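Side-chain contacts in carbohydrate kinase, FGGY (Rhodospirillum rubrum, PDB 3IFR), which probably catalyses the phosphorylation of D-xylulose by ATP, as a xylulokinase of the FGGY carbohydrate kinase family: residues Y285-L290 with A296-M301; T256-V261 with P292-P297; G269-A274 with R388-V393. One frame throughout, in Å; residues are numbered along the deposited sequence.

Interaction 1 (Y285-L290 with A296-M301)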
loop_
_atom_site.group_PDB
_atom_site.type_symbol
_atom_site.label_atom_id
_atom_site.label_comp_id
_atom_site.label_asym_id
_atom_site.label_seq_id
_atom_site.Cartn_x
_atom_site.Cartn_y
_atom_site.Cartn_z
ATOM N N TYR A 285 10.004 4.480 0.208
ATOM C CA TYR A 285 10.115 3.639 -0.991
ATOM C C TYR A 285 9.492 4.320 -2.213
ATOM O O TYR A 285 8.569 5.100 -2.088
ATOM C CB TYR A 285 9.415 2.295 -0.774
ATOM C CG TYR A 285 9.183 1.920 0.692
ATOM C CD1 TYR A 285 10.217 1.406 1.474
ATOM C CD2 TYR A 285 7.918 2.064 1.292
ATOM C CE1 TYR A 285 10.007 1.056 2.821
ATOM C CE2 TYR A 285 7.701 1.711 2.631
ATOM C CZ TYR A 285 8.752 1.218 3.387
ATOM O OH TYR A 285 8.559 0.876 4.712
ATOM N N LEU A 286 9.958 3.977 -3.398
ATOM C CA LEU A 286 9.413 4.567 -4.583
ATOM C C LEU A 286 8.532 3.626 -5.432
ATOM O O LEU A 286 8.727 2.403 -5.454
ATOM C CB LEU A 286 10.556 5.167 -5.390
ATOM C CG LEU A 286 10.309 6.105 -6.559
ATOM C CD1 LEU A 286 9.562 7.429 -6.203
ATOM C CD2 LEU A 286 11.653 6.389 -7.203
ATOM N N ASP A 287 7.554 4.227 -6.122
ATOM C CA ASP A 287 6.690 3.532 -7.086
ATOM C C ASP A 287 6.417 4.521 -8.198
ATOM O O ASP A 287 6.582 5.722 -8.000
ATOM C CB ASP A 287 5.343 3.155 -6.467
ATOM C CG ASP A 287 5.381 1.852 -5.677
ATOM O OD1 ASP A 287 5.688 1.850 -4.457
ATOM O OD2 ASP A 287 5.015 0.820 -6.262
ATOM N N TYR A 288 5.969 4.032 -9.355
ATOM C CA TYR A 288 5.398 4.920 -10.346
ATOM C C TYR A 288 3.971 5.210 -9.934
ATOM O O TYR A 288 3.292 4.331 -9.415
ATOM C CB TYR A 288 5.390 4.276 -11.714
ATOM C CG TYR A 288 6.779 4.068 -12.280
ATOM C CD1 TYR A 288 7.418 5.074 -12.979
ATOM C CD2 TYR A 288 7.442 2.853 -12.118
ATOM C CE1 TYR A 288 8.684 4.884 -13.499
ATOM C CE2 TYR A 288 8.704 2.652 -12.637
ATOM C CZ TYR A 288 9.322 3.672 -13.319
ATOM O OH TYR A 288 10.570 3.472 -13.819
ATOM N N HIS A 289 3.487 6.434 -10.151
ATOM C CA HIS A 289 2.060 6.653 -9.967
ATOM C C HIS A 289 1.296 5.969 -11.096
ATOM O O HIS A 289 1.882 5.590 -12.103
ATOM C CB HIS A 289 1.744 8.128 -9.997
ATOM C CG HIS A 289 0.463 8.469 -9.317
ATOM N ND1 HIS A 289 0.330 9.561 -8.483
ATOM C CD2 HIS A 289 -0.741 7.861 -9.326
ATOM C CE1 HIS A 289 -0.903 9.609 -8.016
ATOM N NE2 HIS A 289 -1.561 8.578 -8.503
ATOM N N LEU A 290 -0.017 5.810 -10.948
ATOM C CA LEU A 290 -0.818 5.350 -12.081
ATOM C C LEU A 290 -0.922 6.518 -13.052
ATOM O O LEU A 290 -0.875 6.331 -14.270
ATOM C CB LEU A 290 -2.204 4.860 -11.671
ATOM C CG LEU A 290 -2.269 3.831 -10.534
ATOM C CD1 LEU A 290 -3.675 3.316 -10.270
ATOM C CD2 LEU A 290 -1.332 2.686 -10.859
ATOM N N ALA A 296 5.275 8.100 -7.143
ATOM C CA ALA A 296 4.505 7.991 -5.900
ATOM C C ALA A 296 5.369 7.512 -4.724
ATOM O O ALA A 296 5.215 6.399 -4.233
ATOM C CB ALA A 296 3.277 7.069 -6.082
ATOM N N PRO A 297 6.284 8.370 -4.253
ATOM C CA PRO A 297 7.066 7.963 -3.083
ATOM C C PRO A 297 6.089 7.625 -1.984
ATOM O O PRO A 297 5.105 8.330 -1.844
ATOM C CB PRO A 297 7.832 9.245 -2.707
ATOM C CG PRO A 297 7.879 10.050 -3.952
ATOM C CD PRO A 297 6.609 9.729 -4.722
ATOM N N ASN A 298 6.336 6.580 -1.221
ATOM C CA ASN A 298 5.432 6.183 -0.151
ATOM C C ASN A 298 6.199 5.621 1.034
ATOM O O ASN A 298 7.374 5.270 0.941
ATOM C CB ASN A 298 4.376 5.146 -0.608
ATOM C CG ASN A 298 5.005 3.875 -1.139
ATOM O OD1 ASN A 298 5.048 2.830 -0.455
ATOM N ND2 ASN A 298 5.536 3.964 -2.352
ATOM N N GLY A 299 5.508 5.533 2.151
ATOM C CA GLY A 299 6.102 5.024 3.353
ATOM C C GLY A 299 5.019 4.352 4.151
ATOM O O GLY A 299 3.843 4.492 3.890
ATOM N N CYS A 300 5.442 3.629 5.166
ATOM C CA CYS A 300 4.571 2.787 5.939
ATOM C C CYS A 300 5.014 2.978 7.375
ATOM O O CYS A 300 6.197 3.127 7.631
ATOM C CB CYS A 300 4.813 1.346 5.513
ATOM S SG CYS A 300 3.767 0.187 6.381
HETATM N N MSE A 301 4.092 3.026 8.317
HETATM C CA MSE A 301 4.523 2.858 9.689
HETATM C C MSE A 301 3.910 1.638 10.338
HETATM O O MSE A 301 2.688 1.440 10.337
HETATM C CB MSE A 301 4.240 4.066 10.527
HETATM C CG MSE A 301 5.131 5.227 10.239
HETATM SE SE MSE A 301 3.927 6.733 10.540
HETATM C CE MSE A 301 2.931 5.850 12.098
#
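Tyr285 and Asn298 form a single antiparallel bridge of the hydrogen-bonded kind: Asn298 N gives to Tyr285 O at 2.8 Å in a nearly straight bond, and Tyr285 N returns one to Asn298 O. Two residues further, Ala296 N reaches Asp287 O at 2.8 Å. The example illustrates how one amide can tie a loop to the edge strand 298-301. Asn298 has CG between its backbone N and carbonyl carbon (chi1 59°), which turns ND2 back along its own chain to Ala296 O, 3.1 Å away and in the amide plane. The same nitrogen meets Asp287 OD1 at 3.0 Å on the anti side of the carboxylate, somewhat out of its plane, in a more bent bond. Asn298 OD1 lies at the edge of the Tyr285 ring, 3.4 Å from CD2. That ring runs on along the strand, Tyr285 CE2 lying 3.7 Å from Gly299 CA. Beside the bridge, Leu286 CD1 packs on Pro297 CG at 3.8 Å. A leucine in place of Asn298 would probably leave Asp287 OD1 and Ala296 O without this donor. In this largely buried contact, one amide nitrogen thus serves both an oxygen of Asp287 and the carbonyl of Ala296.

Interaction 2 (T256-V261 with P292-P297)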
loop_
_atom_site.group_PDB
_atom_site.type_symbol
_atom_site.label_atom_id
_atom_site.label_comp_id
_atom_site.label_asym_id
_atom_site.label_seq_id
_atom_site.Cartn_x
_atom_site.Cartn_y
_atom_site.Cartn_z
ATOM N N THR A 256 -3.714 12.874 -7.084
ATOM C CA THR A 256 -3.498 12.965 -8.524
ATOM C C THR A 256 -2.546 14.067 -8.977
ATOM O O THR A 256 -2.106 14.068 -10.124
ATOM C CB THR A 256 -4.838 13.173 -9.312
ATOM O OG1 THR A 256 -5.301 14.496 -9.107
ATOM C CG2 THR A 256 -5.906 12.229 -8.847
ATOM N N ARG A 257 -2.254 15.037 -8.120
ATOM C CA ARG A 257 -1.374 16.145 -8.525
ATOM C C ARG A 257 -0.108 16.173 -7.687
ATOM O O ARG A 257 -0.143 15.897 -6.480
ATOM C CB ARG A 257 -2.084 17.482 -8.351
ATOM C CG ARG A 257 -3.594 17.519 -8.682
ATOM C CD ARG A 257 -4.235 18.844 -8.137
ATOM N NE ARG A 257 -5.639 19.082 -8.506
ATOM C CZ ARG A 257 -6.433 19.976 -7.895
ATOM N NH1 ARG A 257 -5.961 20.710 -6.877
ATOM N NH2 ARG A 257 -7.702 20.144 -8.299
ATOM N N PRO A 258 1.016 16.540 -8.304
ATOM C CA PRO A 258 2.252 16.675 -7.522
ATOM C C PRO A 258 1.963 17.412 -6.216
ATOM O O PRO A 258 1.349 18.477 -6.228
ATOM C CB PRO A 258 3.142 17.528 -8.425
ATOM C CG PRO A 258 2.602 17.279 -9.801
ATOM C CD PRO A 258 1.154 17.030 -9.677
ATOM N N GLY A 259 2.351 16.843 -5.084
ATOM C CA GLY A 259 2.202 17.557 -3.827
ATOM C C GLY A 259 1.040 17.058 -2.996
ATOM O O GLY A 259 0.952 17.389 -1.832
ATOM N N ASP A 260 0.156 16.275 -3.609
ATOM C CA ASP A 260 -0.946 15.618 -2.927
ATOM C C ASP A 260 -0.416 14.537 -2.011
ATOM O O ASP A 260 0.420 13.757 -2.424
ATOM C CB ASP A 260 -1.877 14.935 -3.937
ATOM C CG ASP A 260 -2.689 15.923 -4.736
ATOM O OD1 ASP A 260 -2.632 17.107 -4.367
ATOM O OD2 ASP A 260 -3.394 15.522 -5.703
ATOM N N VAL A 261 -0.948 14.454 -0.794
ATOM C CA VAL A 261 -0.502 13.467 0.172
ATOM C C VAL A 261 -1.684 12.750 0.806
ATOM O O VAL A 261 -2.620 13.383 1.281
ATOM C CB VAL A 261 0.320 14.126 1.308
ATOM C CG1 VAL A 261 0.823 13.093 2.267
ATOM C CG2 VAL A 261 1.471 14.970 0.744
ATOM N N PRO A 292 0.120 9.074 -15.508
ATOM C CA PRO A 292 1.277 9.055 -16.394
ATOM C C PRO A 292 2.163 10.216 -16.105
ATOM O O PRO A 292 1.677 11.315 -16.074
ATOM C CB PRO A 292 0.645 9.220 -17.763
ATOM C CG PRO A 292 -0.714 8.574 -17.608
ATOM C CD PRO A 292 -1.147 8.967 -16.243
ATOM N N GLY A 293 3.439 9.996 -15.871
ATOM C CA GLY A 293 4.323 11.120 -15.695
ATOM C C GLY A 293 4.671 11.337 -14.249
ATOM O O GLY A 293 5.679 11.954 -13.928
ATOM N N LEU A 294 3.846 10.829 -13.357
ATOM C CA LEU A 294 4.105 11.032 -11.941
ATOM C C LEU A 294 4.730 9.819 -11.268
ATOM O O LEU A 294 4.592 8.671 -11.748
ATOM C CB LEU A 294 2.842 11.525 -11.218
ATOM C CG LEU A 294 2.198 12.817 -11.808
ATOM C CD1 LEU A 294 1.080 13.307 -10.952
ATOM C CD2 LEU A 294 3.211 13.955 -12.042
ATOM N N TYR A 295 5.460 10.100 -10.185
ATOM C CA TYR A 295 5.968 9.105 -9.252
ATOM C C TYR A 295 5.134 9.127 -7.970
ATOM O O TYR A 295 4.351 10.060 -7.735
ATOM C CB TYR A 295 7.440 9.388 -8.975
ATOM C CG TYR A 295 8.305 9.257 -10.208
ATOM C CD1 TYR A 295 8.559 10.331 -11.024
ATOM C CD2 TYR A 295 8.869 8.036 -10.562
ATOM C CE1 TYR A 295 9.361 10.202 -12.171
ATOM C CE2 TYR A 295 9.671 7.906 -11.698
ATOM C CZ TYR A 295 9.903 8.991 -12.491
ATOM O OH TYR A 295 10.685 8.855 -13.616
ATOM N N ALA A 296 5.275 8.100 -7.143
ATOM C CA ALA A 296 4.505 7.991 -5.900
ATOM C C ALA A 296 5.369 7.512 -4.724
ATOM O O ALA A 296 5.215 6.399 -4.233
ATOM C CB ALA A 296 3.277 7.069 -6.082
ATOM N N PRO A 297 6.284 8.370 -4.253
ATOM C CA PRO A 297 7.066 7.963 -3.083
ATOM C C PRO A 297 6.089 7.625 -1.984
ATOM O O PRO A 297 5.105 8.330 -1.844
ATOM C CB PRO A 297 7.832 9.245 -2.707
ATOM C CG PRO A 297 7.879 10.050 -3.952
ATOM C CD PRO A 297 6.609 9.729 -4.722
#
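The type II beta turn from Arg257 to Asp260, which leads into strand 260-265, presents Pro258 to Leu294, a residue of the long loop between strands 269-273 and 298-301; Thr256, just before the turn, offers its carbonyl O. It is a simple case of one branched side chain bridging a turn and a loop; the nearest backbones, at Pro258 and Leu294, have CA atoms 7.4 Å apart. Leu294 points toward the turn, with CG anti to its carbonyl carbon (chi1 -56°), and its two methyls divide the work. Leu294 CD1 comes within 3.4 Å of Thr256 O and also lies 3.9 Å from Pro258 CD. Leu294 CD2 meets the neighbouring ring carbon, Pro258 CG, at 4.1 Å, the leucine crossing the proline at about a right angle.

The turn that offers this surface is fixed from within. Asp260 N closes it on Arg257 O, and the Asp260 carboxylate folds back so that OD2 takes two backbone amides: Thr256 N through its anti lone pair at 3.0 Å, and Arg257 N at 2.7 Å from well above the carboxylate plane. Arg403 adds a salt bridge to that oxygen. Gly259 has a positive phi (104°), where a side chain would press on the carbonyl O of Pro258.

Across the contact itself, which is small, the two leucine methyls meet proline carbons and one of them a carbonyl oxygen. The meeting therefore rests on van der Waals packing, whereas the polar bonds lie on the side of the turn and probably hold its shape.

Interaction 3 (G269-A274 with R388-V393)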
loop_
_atom_site.group_PDB
_atom_site.type_symbol
_atom_site.label_atom_id
_atom_site.label_comp_id
_atom_site.label_asym_id
_atom_site.label_seq_id
_atom_site.Cartn_x
_atom_site.Cartn_y
_atom_site.Cartn_z
ATOM N N GLY A 269 0.152 2.236 9.282
ATOM C CA GLY A 269 -0.111 3.503 8.606
ATOM C C GLY A 269 0.674 3.599 7.318
ATOM O O GLY A 269 1.756 3.016 7.205
ATOM N N ASP A 270 0.121 4.287 6.328
ATOM C CA ASP A 270 0.833 4.524 5.078
ATOM C C ASP A 270 0.829 5.983 4.806
ATOM O O ASP A 270 -0.088 6.701 5.222
ATOM C CB ASP A 270 0.142 3.869 3.882
ATOM C CG ASP A 270 0.327 2.374 3.849
ATOM O OD1 ASP A 270 1.003 1.882 2.909
ATOM O OD2 ASP A 270 -0.189 1.691 4.763
ATOM N N ILE A 271 1.825 6.418 4.046
ATOM C CA ILE A 271 1.797 7.758 3.522
ATOM C C ILE A 271 2.215 7.690 2.067
ATOM O O ILE A 271 3.222 7.081 1.744
ATOM C CB ILE A 271 2.679 8.684 4.384
ATOM C CG1 ILE A 271 2.790 10.076 3.766
ATOM C CG2 ILE A 271 4.063 8.052 4.640
ATOM C CD1 ILE A 271 3.526 11.021 4.703
ATOM N N ILE A 272 1.402 8.267 1.188
ATOM C CA ILE A 272 1.569 8.092 -0.245
ATOM C C ILE A 272 1.466 9.504 -0.788
ATOM O O ILE A 272 0.617 10.279 -0.343
ATOM C CB ILE A 272 0.443 7.210 -0.851
ATOM C CG1 ILE A 272 0.124 6.023 0.072
ATOM C CG2 ILE A 272 0.801 6.744 -2.243
ATOM C CD1 ILE A 272 -0.655 4.831 -0.604
ATOM N N VAL A 273 2.346 9.857 -1.716
ATOM C CA VAL A 273 2.443 11.229 -2.174
ATOM C C VAL A 273 2.603 11.200 -3.668
ATOM O O VAL A 273 3.314 10.354 -4.175
ATOM C CB VAL A 273 3.706 11.842 -1.593
ATOM C CG1 VAL A 273 3.932 13.209 -2.127
ATOM C CG2 VAL A 273 3.596 11.842 -0.075
ATOM N N ALA A 274 1.933 12.089 -4.387
ATOM C CA ALA A 274 2.199 12.213 -5.815
ATOM C C ALA A 274 3.285 13.280 -6.009
ATOM O O ALA A 274 3.284 14.293 -5.317
ATOM C CB ALA A 274 0.917 12.580 -6.558
ATOM N N ARG A 388 4.125 13.408 10.758
ATOM C CA ARG A 388 4.805 14.668 10.471
ATOM C C ARG A 388 6.240 14.450 9.963
ATOM O O ARG A 388 6.664 15.098 8.976
ATOM C CB ARG A 388 4.822 15.559 11.699
ATOM C CG ARG A 388 5.674 16.833 11.536
ATOM C CD ARG A 388 5.228 17.936 12.478
ATOM N NE ARG A 388 6.236 18.992 12.656
ATOM C CZ ARG A 388 6.076 20.072 13.435
ATOM N NH1 ARG A 388 4.960 20.246 14.122
ATOM N NH2 ARG A 388 7.048 20.968 13.548
ATOM N N HIS A 389 6.956 13.543 10.639
ATOM C CA HIS A 389 8.336 13.222 10.325
ATOM C C HIS A 389 8.501 12.749 8.861
ATOM O O HIS A 389 9.299 13.323 8.096
ATOM C CB HIS A 389 8.912 12.230 11.358
ATOM C CG HIS A 389 10.333 11.857 11.114
ATOM N ND1 HIS A 389 10.852 10.622 11.464
ATOM C CD2 HIS A 389 11.359 12.526 10.529
ATOM C CE1 HIS A 389 12.120 10.561 11.122
ATOM N NE2 HIS A 389 12.453 11.708 10.554
ATOM N N HIS A 390 7.728 11.749 8.455
ATOM C CA HIS A 390 7.601 11.427 7.035
ATOM C C HIS A 390 7.411 12.653 6.115
ATOM O O HIS A 390 8.057 12.764 5.063
ATOM C CB HIS A 390 6.435 10.474 6.799
ATOM C CG HIS A 390 6.753 9.059 7.122
ATOM N ND1 HIS A 390 6.528 8.514 8.368
ATOM C CD2 HIS A 390 7.273 8.060 6.367
ATOM C CE1 HIS A 390 6.885 7.244 8.364
ATOM N NE2 HIS A 390 7.350 6.951 7.159
ATOM N N VAL A 391 6.479 13.524 6.477
ATOM C CA VAL A 391 6.193 14.695 5.665
ATOM C C VAL A 391 7.473 15.542 5.544
ATOM O O VAL A 391 7.834 16.005 4.459
ATOM C CB VAL A 391 5.022 15.546 6.270
ATOM C CG1 VAL A 391 4.767 16.800 5.431
ATOM C CG2 VAL A 391 3.750 14.711 6.351
ATOM N N ALA A 392 8.168 15.713 6.664
ATOM C CA ALA A 392 9.396 16.483 6.675
ATOM C C ALA A 392 10.384 15.791 5.740
ATOM O O ALA A 392 11.116 16.425 4.971
ATOM C CB ALA A 392 9.976 16.593 8.129
ATOM N N VAL A 393 10.420 14.471 5.804
ATOM C CA VAL A 393 11.314 13.778 4.899
ATOM C C VAL A 393 10.904 14.010 3.458
ATOM O O VAL A 393 11.765 14.314 2.644
ATOM C CB VAL A 393 11.531 12.302 5.276
ATOM C CG1 VAL A 393 12.321 11.565 4.204
ATOM C CG2 VAL A 393 12.277 12.248 6.593
#
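Ala392 N bonds to Arg388 O at 2.8 Å in the helix turn that carries His390 and Val391, the two residues packed on Ile271 of strand 269-273. This is helix-on-sheet packing in the C-terminal domain, whose actin-like ATPase fold sets helix 372-397 against one face of the sheet. The meeting shows how a single beta-branched residue can serve two neighbours on a helix. Ile271 points toward the helix and sends out both of its branches. Its longer arm is fully extended, CG1 anti to the backbone N (chi1 174°) and CD1 anti to CA (chi2 173°), which carries Ile271 CD1 to 3.6 Å from His390 CB and 4.0 Å from Val391 CG2. The shorter branch, Ile271 CG2, lies by the imidazole, 3.6 Å from His390 CD2 and 3.8 Å from His390 CG. ND1 of the ring is hydrogen-bonded to Ala386 O, one turn back in the same helix, a bond that probably restrains the ring's rotation. Around this point Leu394 of the helix and Val261 and Leu263 of the neighbouring strand 260-265 also touch Ile271, extending the apolar layer. Val391 CG2, which receives the isoleucine tip, stands anti to its own carbonyl carbon.

The three contacts gather round one side of the C-terminal domain's mixed sheet, where strands 260-265, 269-273 and 298-301 are successive neighbours. Interaction 1 has its centre about 9 Å from those of interactions 2 and 3, which are themselves about 13 Å apart. Along the chain, 256-261 comes first, then 269-274, 285-290 and the overlapping 292-297 and 296-301, with 388-393 far later. Interactions 1 and 2 share Ala296 and Pro297; backbone pairing joins interactions 1 and 3 (Met301 with Gly269, Gly299 with Ile271) and interactions 2 and 3 (Gly259 and Asp260 with Ala274). The segments of interactions 2 and 3 alternate in sequence, so distant parts of the chain converge on one three-strand meander.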